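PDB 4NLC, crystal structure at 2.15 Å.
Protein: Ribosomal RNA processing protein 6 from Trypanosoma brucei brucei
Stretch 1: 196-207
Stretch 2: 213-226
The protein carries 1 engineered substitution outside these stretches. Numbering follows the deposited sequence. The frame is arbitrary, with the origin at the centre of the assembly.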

# COMPACT_ATOMS: atom_id res chain seq x y z
N LYS A 196 10.38 -17.45 13.62
CA LYS A 196 11.14 -16.44 12.90
C LYS A 196 10.59 -16.32 11.49
O LYS A 196 10.62 -17.29 10.73
N LEU A 197 10.05 -15.14 11.16
CA LEU A 197 9.50 -14.87 9.84
C LEU A 197 10.62 -14.72 8.82
O LEU A 197 11.71 -14.25 9.17
N ASN A 198 10.38 -15.15 7.57
CA ASN A 198 11.37 -15.04 6.51
C ASN A 198 11.45 -13.58 6.01
O ASN A 198 10.46 -13.05 5.53
N LYS A 199 12.62 -12.94 6.18
CA LYS A 199 12.91 -11.55 5.82
C LYS A 199 12.91 -11.32 4.29
O LYS A 199 12.36 -10.32 3.81
N LYS A 200 13.56 -12.24 3.56
CA LYS A 200 13.82 -12.28 2.12
C LYS A 200 12.73 -11.75 1.15
O LYS A 200 13.10 -11.22 0.09
N TYR A 201 11.42 -11.91 1.46
CA TYR A 201 10.40 -11.56 0.46
C TYR A 201 9.63 -10.23 0.67
O TYR A 201 8.77 -9.92 -0.14
N GLN A 202 9.99 -9.42 1.68
CA GLN A 202 9.33 -8.12 1.90
C GLN A 202 9.44 -7.21 0.66
O GLN A 202 8.47 -6.51 0.32
N THR A 203 10.62 -7.25 -0.02
CA THR A 203 10.94 -6.44 -1.20
C THR A 203 10.81 -7.19 -2.55
O THR A 203 11.26 -6.68 -3.58
N ALA A 204 10.18 -8.38 -2.56
CA ALA A 204 9.96 -9.17 -3.78
C ALA A 204 9.00 -8.49 -4.80
O ALA A 204 8.37 -7.47 -4.49
N ASP A 205 8.92 -9.04 -6.03
CA ASP A 205 8.02 -8.55 -7.06
C ASP A 205 6.70 -9.35 -6.91
O ASP A 205 6.61 -10.52 -7.32
N TRP A 206 5.70 -8.70 -6.31
CA TRP A 206 4.41 -9.35 -6.04
C TRP A 206 3.47 -9.34 -7.25
O TRP A 206 2.37 -9.88 -7.17
N ARG A 207 3.94 -8.84 -8.40
CA ARG A 207 3.17 -8.87 -9.64
C ARG A 207 3.32 -10.23 -10.33
O ARG A 207 2.56 -10.52 -11.24
N ALA A 213 6.04 -21.19 -4.46
CA ALA A 213 5.77 -21.76 -3.14
C ALA A 213 6.34 -20.96 -1.93
O ALA A 213 5.63 -20.74 -0.95
N GLU A 214 7.58 -20.47 -2.04
CA GLU A 214 8.24 -19.70 -0.96
C GLU A 214 7.50 -18.40 -0.68
O GLU A 214 7.42 -17.95 0.48
N MET A 215 6.99 -17.77 -1.75
CA MET A 215 6.22 -16.52 -1.66
C MET A 215 4.77 -16.80 -1.19
O MET A 215 4.19 -16.00 -0.45
N VAL A 216 4.22 -17.99 -1.54
CA VAL A 216 2.89 -18.39 -1.04
C VAL A 216 3.03 -18.57 0.50
O VAL A 216 2.20 -18.05 1.25
N SER A 217 4.11 -19.23 0.94
CA SER A 217 4.40 -19.45 2.37
C SER A 217 4.62 -18.12 3.11
O SER A 217 4.04 -17.92 4.18
N TYR A 218 5.41 -17.19 2.51
CA TYR A 218 5.63 -15.84 3.05
C TYR A 218 4.32 -15.10 3.27
O TYR A 218 4.12 -14.49 4.32
N ALA A 219 3.45 -15.08 2.23
CA ALA A 219 2.16 -14.40 2.26
C ALA A 219 1.23 -14.97 3.35
O ALA A 219 0.67 -14.22 4.16
N GLN A 220 1.11 -16.29 3.40
CA GLN A 220 0.32 -17.00 4.39
C GLN A 220 0.77 -16.68 5.85
O GLN A 220 -0.08 -16.45 6.71
N GLN A 221 2.10 -16.69 6.10
CA GLN A 221 2.65 -16.50 7.45
C GLN A 221 2.51 -15.08 8.00
O GLN A 221 2.58 -14.92 9.22
N ASP A 222 2.24 -14.07 7.13
CA ASP A 222 2.02 -12.69 7.55
C ASP A 222 0.68 -12.53 8.30
O ASP A 222 0.56 -11.61 9.11
N THR A 223 -0.32 -13.44 8.05
CA THR A 223 -1.61 -13.37 8.76
C THR A 223 -1.87 -14.56 9.68
O THR A 223 -2.66 -14.44 10.62
N HIS A 224 -1.29 -15.73 9.37
CA HIS A 224 -1.47 -17.00 10.10
C HIS A 224 -1.35 -16.90 11.64
O HIS A 224 -2.14 -17.55 12.35
N PHE A 225 -0.44 -16.06 12.15
CA PHE A 225 -0.24 -15.92 13.60
C PHE A 225 -0.89 -14.67 14.21
O PHE A 225 -0.86 -14.50 15.44
N LEU A 226 -1.46 -13.80 13.37
CA LEU A 226 -1.97 -12.51 13.77
C LEU A 226 -3.16 -12.55 14.73
O LEU A 226 -3.24 -11.70 15.62

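The first stretch has no regular helix or strand; it lies along a helix and is held there almost wholly by side-chain packing, with no direct hydrogen bond crossing between the two. Together they bury 627 Å², and the helix contributes its share chiefly through two residues three positions apart, Tyr 218 and Met 215.

Tyr 218 covers the most surface. Its CA-to-CB bond points toward the loop, and a t rotamer at chi1, with chi2 near -90°, lays the ring against Tyr 201, Gln 202 and Trp 206. One face of the ring receives Tyr 201 CB, which sits 3.8 Å from the Tyr 218 ring centroid and only 20° off the normal, a CH-pi contact. At the ring edge, Asn 198 O lies 3.0 Å from Tyr 218 CE2, so a backbone carbonyl of the loop meets the positive rim of the aromatic. The phenol end reaches the backbone of the turn: Tyr 218 OH is 3.4 Å from Gln 202 CA. Trp 206 adds a further contact, with its CZ2 3.5 Å from Tyr 218 CD1; the two ring planes meet obliquely at 36°, so the pair is neither stacked nor edge-to-face.

Met 215, one helical turn earlier, starts sideways but uses an m, t, p sequence of chi angles to bring its end to the loop. Its methyl makes several of the contacts. Met 215 CE stands 3.6 Å from the centroid of the six-membered ring of Trp 206, 10° off the normal, and also touches Ala 204 CB at 3.7 Å and Asp 205 O at 3.5 Å. Farther back along the chain, Met 215 CG packs on Tyr 201 CD1 at 3.5 Å. One thioether side chain thus touches two aromatic side chains of the loop, Tyr 201 through CG and Trp 206 through CE.

Tyr 201 and Trp 206, both m at chi1, answer from the other side. Tyr 201 points toward the helix and extends along it until its OH lies 3.2 Å from Glu 214 CB, while the Glu 214 carboxylate leads away. Trp 206 starts sideways, and its indole swings in so that CH2 comes 3.5 Å from Met 215 O. A weak hydrogen bond from Trp 206 NE1 to Tyr 201 O, 3.4 Å, ties the indole to a turn whose backbone bond runs from Ala 204 N to the same Tyr 201 O at 3.2 Å.

At the other end, Leu 197, rotamer m, t, places CD2 4.0 Å from Gln 221 O and makes a looser apolar contact from CD2 to Phe 225 CE2 at 4.3 Å.

Polar links are left to water. Water 1 accepts from Asn 198 N (3.0 Å to its O) and donates to Gln 221 OE1 (3.1 Å); water 2 accepts weakly from Asn 198 ND2 (3.1 Å) and donates to Glu 214 O (3.1 Å). The rule to read here is aromatic and thioether packing at the centre, with water bridging Asn 198 N and ND2 to the helix.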

# COMPACT_ATOMS: atom_id res chain seq x y z
CB LYS A 196 12.65 -16.71 12.91
CG LYS A 196 13.32 -16.13 14.14
CD LYS A 196 14.32 -15.03 13.80
CE LYS A 196 14.67 -14.24 15.04
NZ LYS A 196 15.66 -13.16 14.77
CB LEU A 197 8.60 -13.63 9.85
CG LEU A 197 7.23 -13.74 10.55
CD1 LEU A 197 6.39 -12.51 10.27
CD2 LEU A 197 6.47 -14.99 10.13
CB ASN A 198 11.07 -16.02 5.36
CG ASN A 198 12.29 -16.44 4.57
OD1 ASN A 198 13.31 -15.72 4.48
ND2 ASN A 198 12.22 -17.61 3.94
CB LYS A 199 14.29 -11.17 6.41
CG LYS A 199 14.67 -9.69 6.29
CD LYS A 199 16.18 -9.49 6.39
CE LYS A 199 16.58 -8.06 6.10
NZ LYS A 199 18.06 -7.90 6.04
CB LYS A 200 14.15 -13.73 1.72
CG LYS A 200 15.17 -13.84 0.60
CD LYS A 200 15.19 -15.23 -0.03
CE LYS A 200 16.22 -15.33 -1.13
NZ LYS A 200 16.21 -16.67 -1.77
CB TYR A 201 9.41 -12.72 0.30
CG TYR A 201 10.10 -13.98 -0.19
CD1 TYR A 201 10.54 -14.08 -1.51
CD2 TYR A 201 10.39 -15.02 0.68
CE1 TYR A 201 11.24 -15.20 -1.95
CE2 TYR A 201 11.08 -16.15 0.25
CZ TYR A 201 11.50 -16.24 -1.07
OH TYR A 201 12.18 -17.35 -1.51
CB GLN A 202 9.91 -7.42 3.14
CG GLN A 202 9.04 -6.26 3.64
CD GLN A 202 9.66 -5.46 4.77
OE1 GLN A 202 10.88 -5.47 4.99
NE2 GLN A 202 8.83 -4.72 5.48
CB THR A 203 12.33 -5.80 -1.04
OG1 THR A 203 13.32 -6.83 -1.01
CG2 THR A 203 12.43 -4.93 0.21
CB ALA A 204 9.45 -10.56 -3.41
CB ASP A 205 8.63 -8.71 -8.46
CG ASP A 205 7.87 -7.95 -9.55
OD1 ASP A 205 6.74 -7.49 -9.28
OD2 ASP A 205 8.44 -7.78 -10.65
CB TRP A 206 3.77 -8.76 -4.79
CG TRP A 206 4.50 -9.18 -3.56
CD1 TRP A 206 5.44 -8.45 -2.88
CD2 TRP A 206 4.44 -10.46 -2.93
NE1 TRP A 206 5.95 -9.20 -1.84
CE2 TRP A 206 5.37 -10.44 -1.86
CE3 TRP A 206 3.68 -11.63 -3.16
CZ2 TRP A 206 5.53 -11.53 -0.99
CZ3 TRP A 206 3.89 -12.72 -2.33
CH2 TRP A 206 4.79 -12.66 -1.25
CB ARG A 207 3.72 -7.84 -10.63
CG ARG A 207 3.65 -6.40 -10.15
CD ARG A 207 4.22 -5.51 -11.23
NE ARG A 207 5.63 -5.81 -11.47
CZ ARG A 207 6.28 -5.45 -12.56
NH1 ARG A 207 5.65 -4.81 -13.53
NH2 ARG A 207 7.56 -5.75 -12.70
CB ALA A 213 6.27 -23.20 -3.09
CB GLU A 214 9.72 -19.41 -1.31
CG GLU A 214 10.60 -20.64 -1.47
CD GLU A 214 10.60 -21.35 -2.82
OE1 GLU A 214 11.47 -22.24 -2.99
OE2 GLU A 214 9.75 -21.04 -3.69
CB MET A 215 6.27 -15.75 -2.98
CG MET A 215 7.57 -15.01 -3.16
SD MET A 215 7.80 -14.25 -4.78
CE MET A 215 6.77 -12.84 -4.67
CB VAL A 216 2.34 -19.67 -1.72
CG1 VAL A 216 1.07 -20.15 -1.04
CG2 VAL A 216 2.11 -19.45 -3.22
CB SER A 217 5.56 -20.41 2.56
OG SER A 217 5.79 -20.56 3.94
CB TYR A 218 6.55 -15.00 2.13
CG TYR A 218 6.80 -13.60 2.68
CD1 TYR A 218 5.95 -12.54 2.37
CD2 TYR A 218 7.88 -13.35 3.52
CE1 TYR A 218 6.16 -11.27 2.90
CE2 TYR A 218 8.12 -12.07 4.02
CZ TYR A 218 7.26 -11.04 3.71
OH TYR A 218 7.50 -9.79 4.23
CB ALA A 219 1.50 -14.48 0.89
CB GLN A 220 0.40 -18.51 4.12
CG GLN A 220 -0.33 -19.35 5.15
CD GLN A 220 -0.06 -20.83 5.01
OE1 GLN A 220 0.99 -21.27 4.51
NE2 GLN A 220 -1.01 -21.64 5.46
CB GLN A 221 4.09 -16.99 7.52
CG GLN A 221 4.17 -18.49 7.77
CD GLN A 221 5.56 -19.02 7.61
OE1 GLN A 221 6.51 -18.53 8.21
NE2 GLN A 221 5.71 -20.04 6.78
CB ASP A 222 2.09 -11.72 6.35
CG ASP A 222 3.48 -11.24 5.96
OD1 ASP A 222 4.46 -11.59 6.67
OD2 ASP A 222 3.58 -10.50 4.96
CB THR A 223 -2.77 -13.21 7.77
OG1 THR A 223 -2.82 -14.32 6.87
CG2 THR A 223 -2.73 -11.89 7.03
CB HIS A 224 -0.49 -18.04 9.55
CG HIS A 224 -0.61 -19.37 10.21
ND1 HIS A 224 -1.52 -20.31 9.78
CD2 HIS A 224 0.06 -19.87 11.28
CE1 HIS A 224 -1.38 -21.34 10.59
NE2 HIS A 224 -0.45 -21.11 11.52
CB PHE A 225 1.27 -15.94 13.95
CG PHE A 225 2.09 -17.01 13.25
CD1 PHE A 225 2.23 -18.27 13.82
CD2 PHE A 225 2.76 -16.74 12.07
CE1 PHE A 225 3.00 -19.25 13.20
CE2 PHE A 225 3.49 -17.74 11.43
CZ PHE A 225 3.65 -18.97 12.02
CB LEU A 226 -2.25 -11.62 12.55
CG LEU A 226 -2.31 -10.09 12.80
CD1 LEU A 226 -1.10 -9.60 13.63
CD2 LEU A 226 -2.35 -9.32 11.48
O HOH W 1 7.69 -16.13 6.63
O HOH W 2 9.34 -18.13 2.91